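Local coordinates for Tlr1174 protein (Synechococcus elongatus, PDB 2OZT) that converts 2-succinyl-6-hydroxy-2,4-cyclohexadiene-1-carboxylate to 2-succinylbenzoate by loss of water, a metal-dependent step on the route to phylloquinone, at residues P109-L114 / Q132-W137; A153-L158 / H187-I192. All blocks are in the same frame, centred on the assembly; numbering follows the deposited sequence.

Interaction 1 (P109-L114 / Q132-W137). With PO4 (phosphate ion), chain B.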
ATOM      1  N   PRO A 109     -10.943   6.393  -7.492  1.00 17.03           N
ATOM      2  CA  PRO A 109     -11.767   6.028  -6.335  1.00 16.41           C
ATOM      3  C   PRO A 109     -10.883   5.551  -5.191  1.00 16.03           C
ATOM      4  O   PRO A 109      -9.884   4.832  -5.446  1.00 14.87           O
ATOM      5  CB  PRO A 109     -12.593   4.851  -6.848  1.00 17.21           C
ATOM      6  CG  PRO A 109     -12.725   5.106  -8.324  1.00 18.92           C
ATOM      7  CD  PRO A 109     -11.354   5.653  -8.705  1.00 17.56           C
ATOM      8  N   ILE A 110     -11.283   5.899  -3.966  1.00 14.51           N
ATOM      9  CA  ILE A 110     -10.514   5.584  -2.761  1.00 15.09           C
ATOM     10  C   ILE A 110     -11.359   4.717  -1.836  1.00 13.75           C
ATOM     11  O   ILE A 110     -12.545   4.979  -1.669  1.00 16.54           O
ATOM     12  CB  ILE A 110     -10.155   6.871  -1.979  1.00 15.17           C
ATOM     13  CG1 ILE A 110      -9.375   7.858  -2.857  1.00 17.53           C
ATOM     14  CG2 ILE A 110      -9.366   6.545  -0.684  1.00 17.99           C
ATOM     15  CD1 ILE A 110      -8.018   7.302  -3.323  1.00 20.82           C
ATOM     16  N   CYS A 111     -10.759   3.691  -1.246  1.00 12.41           N
ATOM     17  CA  CYS A 111     -11.487   2.811  -0.292  1.00 12.72           C
ATOM     18  C   CYS A 111     -11.595   3.485   1.053  1.00 13.62           C
ATOM     19  O   CYS A 111     -10.612   4.037   1.578  1.00 15.09           O
ATOM     20  CB  CYS A 111     -10.684   1.525  -0.173  1.00 11.72           C
ATOM     21  SG  CYS A 111     -11.393   0.340   0.949  1.00 15.52           S
ATOM     22  N   ALA A 112     -12.796   3.458   1.625  1.00 13.70           N
ATOM     23  CA  ALA A 112     -13.026   4.069   2.930  1.00 14.00           C
ATOM     24  C   ALA A 112     -12.839   3.008   4.016  1.00 14.23           C
ATOM     25  O   ALA A 112     -13.284   1.873   3.869  1.00 16.93           O
ATOM     26  CB  ALA A 112     -14.445   4.640   2.988  1.00 15.05           C
ATOM     27  N   LEU A 113     -12.220   3.387   5.119  1.00 14.02           N
ATOM     28  CA  LEU A 113     -12.026   2.458   6.239  1.00 14.95           C
ATOM     29  C   LEU A 113     -13.206   2.501   7.190  1.00 15.10           C
ATOM     30  O   LEU A 113     -13.826   3.542   7.412  1.00 15.73           O
ATOM     31  CB  LEU A 113     -10.716   2.786   6.987  1.00 16.55           C
ATOM     32  CG  LEU A 113      -9.465   2.746   6.118  1.00 20.12           C
ATOM     33  CD1 LEU A 113      -8.223   3.021   6.976  1.00 22.47           C
ATOM     34  CD2 LEU A 113      -9.301   1.423   5.352  1.00 24.36           C
ATOM     35  N   LEU A 114     -13.477   1.340   7.781  1.00 13.54           N
ATOM     36  CA  LEU A 114     -14.453   1.173   8.849  1.00 14.31           C
ATOM     37  C   LEU A 114     -13.767   0.518  10.044  1.00 14.25           C
ATOM     38  O   LEU A 114     -13.052  -0.487   9.913  1.00 15.14           O
ATOM     39  CB  LEU A 114     -15.608   0.298   8.385  1.00 14.16           C
ATOM     40  CG  LEU A 114     -16.364   0.755   7.134  1.00 13.77           C
ATOM     41  CD1 LEU A 114     -17.387  -0.296   6.692  1.00 13.36           C
ATOM     42  CD2 LEU A 114     -17.091   2.041   7.503  1.00 15.42           C
ATOM     43  N   GLN A 132     -17.516   7.683  -1.724  1.00 14.76           N
ATOM     44  CA  GLN A 132     -16.746   6.416  -1.594  1.00 14.64           C
ATOM     45  C   GLN A 132     -17.704   5.253  -1.483  1.00 15.53           C
ATOM     46  O   GLN A 132     -18.598   5.287  -0.651  1.00 17.32           O
ATOM     47  CB  GLN A 132     -15.825   6.500  -0.389  1.00 14.32           C
ATOM     48  CG  GLN A 132     -14.784   7.603  -0.533  1.00 15.25           C
ATOM     49  CD  GLN A 132     -13.977   7.713   0.697  1.00 19.75           C
ATOM     50  OE1 GLN A 132     -14.331   8.437   1.646  1.00 22.40           O
ATOM     51  NE2 GLN A 132     -12.875   7.001   0.713  1.00 18.82           N
ATOM     52  N   THR A 133     -17.488   4.222  -2.293  1.00 14.67           N
ATOM     53  CA  THR A 133     -18.454   3.129  -2.414  1.00 15.23           C
ATOM     54  C   THR A 133     -17.817   1.783  -2.108  1.00 15.06           C
ATOM     55  O   THR A 133     -18.524   0.771  -2.070  1.00 15.28           O
ATOM     56  CB  THR A 133     -19.137   3.111  -3.804  1.00 15.74           C
ATOM     57  OG1 THR A 133     -18.132   3.018  -4.809  1.00 18.76           O
ATOM     58  CG2 THR A 133     -19.987   4.369  -3.972  1.00 17.87           C
ATOM     59  N   THR A 134     -16.500   1.770  -1.868  1.00 13.26           N
ATOM     60  CA  THR A 134     -15.802   0.542  -1.438  1.00 13.77           C
ATOM     61  C   THR A 134     -15.252   0.811  -0.070  1.00 13.23           C
ATOM     62  O   THR A 134     -14.761   1.920   0.214  1.00 12.97           O
ATOM     63  CB  THR A 134     -14.630   0.236  -2.383  1.00 15.11           C
ATOM     64  OG1 THR A 134     -15.176  -0.029  -3.686  1.00 16.58           O
ATOM     65  CG2 THR A 134     -13.839  -0.976  -1.932  1.00 14.49           C
ATOM     66  N   PHE A 135     -15.377  -0.196   0.804  1.00 11.97           N
ATOM     67  CA  PHE A 135     -15.027  -0.072   2.212  1.00 11.65           C
ATOM     68  C   PHE A 135     -14.121  -1.209   2.626  1.00 11.09           C
ATOM     69  O   PHE A 135     -14.195  -2.285   2.036  1.00 12.63           O
ATOM     70  CB  PHE A 135     -16.315  -0.174   3.064  1.00 12.42           C
ATOM     71  CG  PHE A 135     -17.276   0.950   2.784  1.00 11.59           C
ATOM     72  CD1 PHE A 135     -17.179   2.133   3.476  1.00 11.76           C
ATOM     73  CD2 PHE A 135     -18.221   0.821   1.786  1.00 13.11           C
ATOM     74  CE1 PHE A 135     -18.039   3.199   3.197  1.00 12.60           C
ATOM     75  CE2 PHE A 135     -19.105   1.887   1.504  1.00 14.71           C
ATOM     76  CZ  PHE A 135     -18.973   3.090   2.191  1.00 12.11           C
ATOM     77  N   LYS A 136     -13.322  -0.966   3.652  1.00 12.13           N
ATOM     78  CA  LYS A 136     -12.526  -2.066   4.255  1.00 13.51           C
ATOM     79  C   LYS A 136     -12.749  -2.032   5.740  1.00 13.20           C
ATOM     80  O   LYS A 136     -12.530  -1.000   6.375  1.00 13.80           O
ATOM     81  CB  LYS A 136     -11.029  -1.893   3.955  1.00 14.89           C
ATOM     82  CG  LYS A 136     -10.196  -3.097   4.529  1.00 17.74           C
ATOM     83  CD  LYS A 136      -8.709  -3.041   4.109  1.00 22.85           C
ATOM     84  CE  LYS A 136      -7.946  -1.995   4.880  1.00 26.11           C
ATOM     85  NZ  LYS A 136      -6.445  -2.152   4.873  1.00 31.45           N
ATOM     86  N   TRP A 137     -13.245  -3.149   6.286  1.00 13.85           N
ATOM     87  CA  TRP A 137     -13.557  -3.233   7.715  1.00 14.87           C
ATOM     88  C   TRP A 137     -12.587  -4.199   8.385  1.00 13.89           C
ATOM     89  O   TRP A 137     -12.306  -5.279   7.849  1.00 14.87           O
ATOM     90  CB  TRP A 137     -14.992  -3.763   7.872  1.00 13.89           C
ATOM     91  CG  TRP A 137     -15.466  -3.934   9.316  1.00 14.82           C
ATOM     92  CD1 TRP A 137     -15.251  -3.074  10.356  1.00 14.60           C
ATOM     93  CD2 TRP A 137     -16.232  -5.021   9.830  1.00 16.88           C
ATOM     94  NE1 TRP A 137     -15.832  -3.581  11.510  1.00 16.37           N
ATOM     95  CE2 TRP A 137     -16.425  -4.775  11.210  1.00 15.11           C
ATOM     96  CE3 TRP A 137     -16.765  -6.193   9.264  1.00 17.05           C
ATOM     97  CZ2 TRP A 137     -17.157  -5.651  12.044  1.00 17.85           C
ATOM     98  CZ3 TRP A 137     -17.479  -7.079  10.110  1.00 15.64           C
ATOM     99  CH2 TRP A 137     -17.664  -6.791  11.485  1.00 16.87           C
TER
HETATM  100  P   PO4 B 601     -13.469  -2.099  -6.138  1.00 26.40           P
HETATM  101  O1  PO4 B 601     -13.329  -0.612  -6.043  1.00 27.63           O
HETATM  102  O2  PO4 B 601     -12.268  -2.666  -5.464  1.00 25.75           O
HETATM  103  O3  PO4 B 601     -14.729  -2.501  -5.368  1.00 27.11           O
HETATM  104  O4  PO4 B 601     -13.598  -2.807  -7.475  1.00 25.55           O
HETATM  105  O   HOH W   1     -14.728   4.324  -3.369  1.00 20.76           O
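Ala112 lies beside Phe135, Leu113 beside Lys136 and Leu114 beside Trp137, the two strands running parallel. Three backbone hydrogen bonds join them: Ala112 N to Thr134 O (2.9 Å), Lys136 N to Ala112 O (2.8 Å) and Leu114 N to Lys136 O. Ahead of the paired residues, the side chain of Gln132 adds a link of its own to Ile110. Its CB and CG pass Ile110 O; CD, OE1 and, closest of the three, NE2 lie against Ala112 CB, and NE2 also donates to Ile110 O at 3.1 Å. This bond is nearly straight at the hydrogen (167°) and lies close to the amide plane of Gln132, yet NE2 stands above the carbonyl plane of Ile110. A water donates to the same oxygen and accepts from Thr133 N, so Ile110 O is gripped twice. On the face bearing Ala112, Leu114 and Phe135, Ala112 CB meets Phe135 CD1 at 3.7 Å, and Leu114 crosses Phe135 obliquely, its CD1 3.8 Å from Phe135 CB; Trp124 of helix 120-129 also packs on Phe135. Trp137 brings the edge of its indole to the backbone of Leu114, CD1 3.4 Å from Leu114 O. On the other face the chain of Lys136 bends at chi3 (75°), which places CE 3.7 Å from CD2 of Leu113 alongside, while Lys136 NZ goes on to a salt bridge with the metal ligand Asp167. At the start of the strand, Thr134 OG1 lies 3.0 Å from O3 of a phosphate, probably from the crystallisation liquor, which Arg165, His294 and Ala295 also bind. With helix 120-129 between the strands, this is a parallel beta-alpha-beta unit of the enolase-superfamily barrel domain.

Interaction 2 (A153-L158 / H187-I192); sequences ALLAAL and HGNGKI
Leu155, near the C-terminal end of helix 144-157, packs against Asn189 and Lys191 of the loop after helix 174-187 and against Ile192, where strand 192-196 begins, on the outer layer of the beta-alpha barrel. The apolar part of the contact centres on Leu155, whose two methyls share these partners. CD1, anti to CA (chi2 171°), meets Asn189 CB at 3.8 Å, the two side chains approaching tip to tip, while CD2 rests 3.9 Å from Lys191 CB and, more loosely, near Ile192 CD1, where the side chains cross at about a right angle. Leu164 of strand 163-167 touches both Leu155 and Ile192. The polar part belongs to Lys191, whose extended chain runs antiparallel to the side chain of Leu155 and delivers NZ to the end of the helix. There NZ donates to two carbonyls, Leu155 O at 2.9 Å, nearly along the C=O axis, and Leu158 O at 2.9 Å, from above the carbonyl plane. Positive charge at this point would probably be favoured by the helix dipole. A methionine in place of Lys191 would probably leave the carbonyls of Leu155 and Leu158 without this shared donor and the helix end less firmly tied to the loop. Within the loop, hydrogen bonds set the shape: a type I beta turn spans Asn189 to Ile192, and an Asx turn overlaps it, Asn189 OD1 accepting from Lys191 N at 2.7 Å on an in-plane lone pair.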
ATOM      1  N   ALA A 153     -25.622  -7.225   9.737  1.00 18.63           N
ATOM      2  CA  ALA A 153     -26.293  -5.918   9.800  1.00 17.94           C
ATOM      3  C   ALA A 153     -25.673  -4.925   8.797  1.00 17.46           C
ATOM      4  O   ALA A 153     -26.388  -4.140   8.156  1.00 18.17           O
ATOM      5  CB  ALA A 153     -26.205  -5.372  11.207  1.00 17.88           C
ATOM      6  N   LEU A 154     -24.340  -4.972   8.673  1.00 16.55           N
ATOM      7  CA  LEU A 154     -23.633  -4.051   7.767  1.00 16.60           C
ATOM      8  C   LEU A 154     -24.013  -4.331   6.340  1.00 18.05           C
ATOM      9  O   LEU A 154     -24.274  -3.393   5.553  1.00 17.69           O
ATOM     10  CB  LEU A 154     -22.129  -4.195   8.021  1.00 16.38           C
ATOM     11  CG  LEU A 154     -21.220  -3.346   7.123  1.00 16.17           C
ATOM     12  CD1 LEU A 154     -21.483  -1.823   7.297  1.00 17.31           C
ATOM     13  CD2 LEU A 154     -19.758  -3.690   7.405  1.00 16.90           C
ATOM     14  N   LEU A 155     -24.074  -5.613   5.968  1.00 16.28           N
ATOM     15  CA  LEU A 155     -24.432  -5.938   4.600  1.00 18.94           C
ATOM     16  C   LEU A 155     -25.863  -5.557   4.276  1.00 19.21           C
ATOM     17  O   LEU A 155     -26.147  -5.135   3.154  1.00 21.42           O
ATOM     18  CB  LEU A 155     -24.228  -7.413   4.316  1.00 19.39           C
ATOM     19  CG  LEU A 155     -22.799  -7.925   4.298  1.00 18.89           C
ATOM     20  CD1 LEU A 155     -22.810  -9.431   4.218  1.00 22.03           C
ATOM     21  CD2 LEU A 155     -22.064  -7.301   3.104  1.00 22.36           C
ATOM     22  N   ALA A 156     -26.753  -5.707   5.258  1.00 19.78           N
ATOM     23  CA  ALA A 156     -28.140  -5.256   5.083  1.00 20.74           C
ATOM     24  C   ALA A 156     -28.290  -3.749   4.935  1.00 20.42           C
ATOM     25  O   ALA A 156     -29.165  -3.275   4.192  1.00 22.64           O
ATOM     26  CB  ALA A 156     -28.977  -5.765   6.234  1.00 20.85           C
ATOM     27  N   ALA A 157     -27.453  -2.991   5.642  1.00 19.84           N
ATOM     28  CA  ALA A 157     -27.509  -1.529   5.647  1.00 19.52           C
ATOM     29  C   ALA A 157     -26.822  -0.839   4.451  1.00 18.40           C
ATOM     30  O   ALA A 157     -27.253   0.216   4.024  1.00 19.30           O
ATOM     31  CB  ALA A 157     -26.913  -1.024   6.921  1.00 19.26           C
ATOM     32  N   LEU A 158     -25.738  -1.422   3.939  1.00 17.45           N
ATOM     33  CA  LEU A 158     -24.990  -0.754   2.856  1.00 16.56           C
ATOM     34  C   LEU A 158     -25.861  -0.588   1.628  1.00 15.99           C
ATOM     35  O   LEU A 158     -26.643  -1.471   1.286  1.00 17.63           O
ATOM     36  CB  LEU A 158     -23.725  -1.546   2.500  1.00 15.44           C
ATOM     37  CG  LEU A 158     -22.579  -1.455   3.512  1.00 15.69           C
ATOM     38  CD1 LEU A 158     -21.523  -2.505   3.166  1.00 17.12           C
ATOM     39  CD2 LEU A 158     -21.949  -0.086   3.430  1.00 17.05           C
ATOM     40  N   HIS A 187     -23.577 -17.073   4.035  1.00 34.53           N
ATOM     41  CA  HIS A 187     -24.203 -15.799   4.428  1.00 34.60           C
ATOM     42  C   HIS A 187     -23.630 -14.575   3.720  1.00 35.11           C
ATOM     43  O   HIS A 187     -24.111 -13.438   3.892  1.00 36.42           O
ATOM     44  CB  HIS A 187     -24.054 -15.602   5.936  1.00 33.87           C
ATOM     45  CG  HIS A 187     -24.695 -16.681   6.745  1.00 35.16           C
ATOM     46  ND1 HIS A 187     -26.060 -16.872   6.774  1.00 37.53           N
ATOM     47  CD2 HIS A 187     -24.165 -17.631   7.549  1.00 35.92           C
ATOM     48  CE1 HIS A 187     -26.343 -17.901   7.553  1.00 38.03           C
ATOM     49  NE2 HIS A 187     -25.211 -18.379   8.039  1.00 37.13           N
ATOM     50  N   GLY A 188     -22.568 -14.806   2.970  1.00 35.29           N
ATOM     51  CA  GLY A 188     -21.963 -13.776   2.177  1.00 35.29           C
ATOM     52  C   GLY A 188     -22.836 -13.362   1.012  1.00 35.72           C
ATOM     53  O   GLY A 188     -23.931 -13.871   0.784  1.00 36.75           O
ATOM     54  N   ASN A 189     -22.289 -12.468   0.222  1.00 35.13           N
ATOM     55  CA  ASN A 189     -23.092 -11.519  -0.450  1.00 34.58           C
ATOM     56  C   ASN A 189     -22.239 -10.963  -1.580  1.00 33.28           C
ATOM     57  O   ASN A 189     -21.028 -10.867  -1.439  1.00 32.24           O
ATOM     58  CB  ASN A 189     -23.367 -10.446   0.606  1.00 35.08           C
ATOM     59  CG  ASN A 189     -24.300  -9.386   0.135  1.00 35.75           C
ATOM     60  OD1 ASN A 189     -23.997  -8.670  -0.807  1.00 38.90           O
ATOM     61  ND2 ASN A 189     -25.446  -9.252   0.813  1.00 36.04           N
ATOM     62  N   GLY A 190     -22.880 -10.573  -2.677  1.00 31.82           N
ATOM     63  CA  GLY A 190     -22.174  -9.956  -3.801  1.00 30.87           C
ATOM     64  C   GLY A 190     -21.414  -8.707  -3.411  1.00 30.06           C
ATOM     65  O   GLY A 190     -20.544  -8.253  -4.162  1.00 30.08           O
ATOM     66  N   LYS A 191     -21.728  -8.162  -2.234  1.00 28.55           N
ATOM     67  CA  LYS A 191     -21.008  -6.996  -1.700  1.00 27.03           C
ATOM     68  C   LYS A 191     -19.617  -7.353  -1.143  1.00 25.86           C
ATOM     69  O   LYS A 191     -18.760  -6.481  -1.109  1.00 26.09           O
ATOM     70  CB  LYS A 191     -21.835  -6.234  -0.640  1.00 27.42           C
ATOM     71  CG  LYS A 191     -23.162  -5.623  -1.151  1.00 28.89           C
ATOM     72  CD  LYS A 191     -23.946  -4.917  -0.023  1.00 28.64           C
ATOM     73  CE  LYS A 191     -25.255  -4.269  -0.582  1.00 31.81           C
ATOM     74  NZ  LYS A 191     -26.368  -4.191   0.441  1.00 34.79           N
ATOM     75  N   ILE A 192     -19.383  -8.604  -0.747  1.00 24.17           N
ATOM     76  CA  ILE A 192     -18.002  -9.030  -0.268  1.00 24.21           C
ATOM     77  C   ILE A 192     -16.938  -9.199  -1.374  1.00 23.72           C
ATOM     78  O   ILE A 192     -16.986 -10.126  -2.173  1.00 25.55           O
ATOM     79  CB  ILE A 192     -18.047 -10.304   0.625  1.00 24.99           C
ATOM     80  CG1 ILE A 192     -18.965 -10.088   1.844  1.00 26.93           C
ATOM     81  CG2 ILE A 192     -16.682 -10.675   1.109  1.00 26.60           C
ATOM     82  CD1 ILE A 192     -18.370  -9.236   2.968  1.00 23.25           C
TER

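Overall arrangement
Interaction 1 pairs the first two strands of the barrel, and interaction 2 joins parts of its outer layer; strand 134-138 leads in the chain to helix 144-157. Their centres are about 14 Å apart, and they meet directly: Phe135 CE2 packs 4.0 Å from Leu158 CD2, and Leu114 CD1 lies 4.2 Å from Leu154 CD2. The face of the strands that bears Phe135 and Leu114 thus continues into the packing under helix 144-157. Only interaction 1 comes close to the metal site, the side chain of Lys136 lying about 5 Å from the bound sodium ion at its nearest atoms. In interaction 2 the side chain of Ile192 is about 14 Å from it.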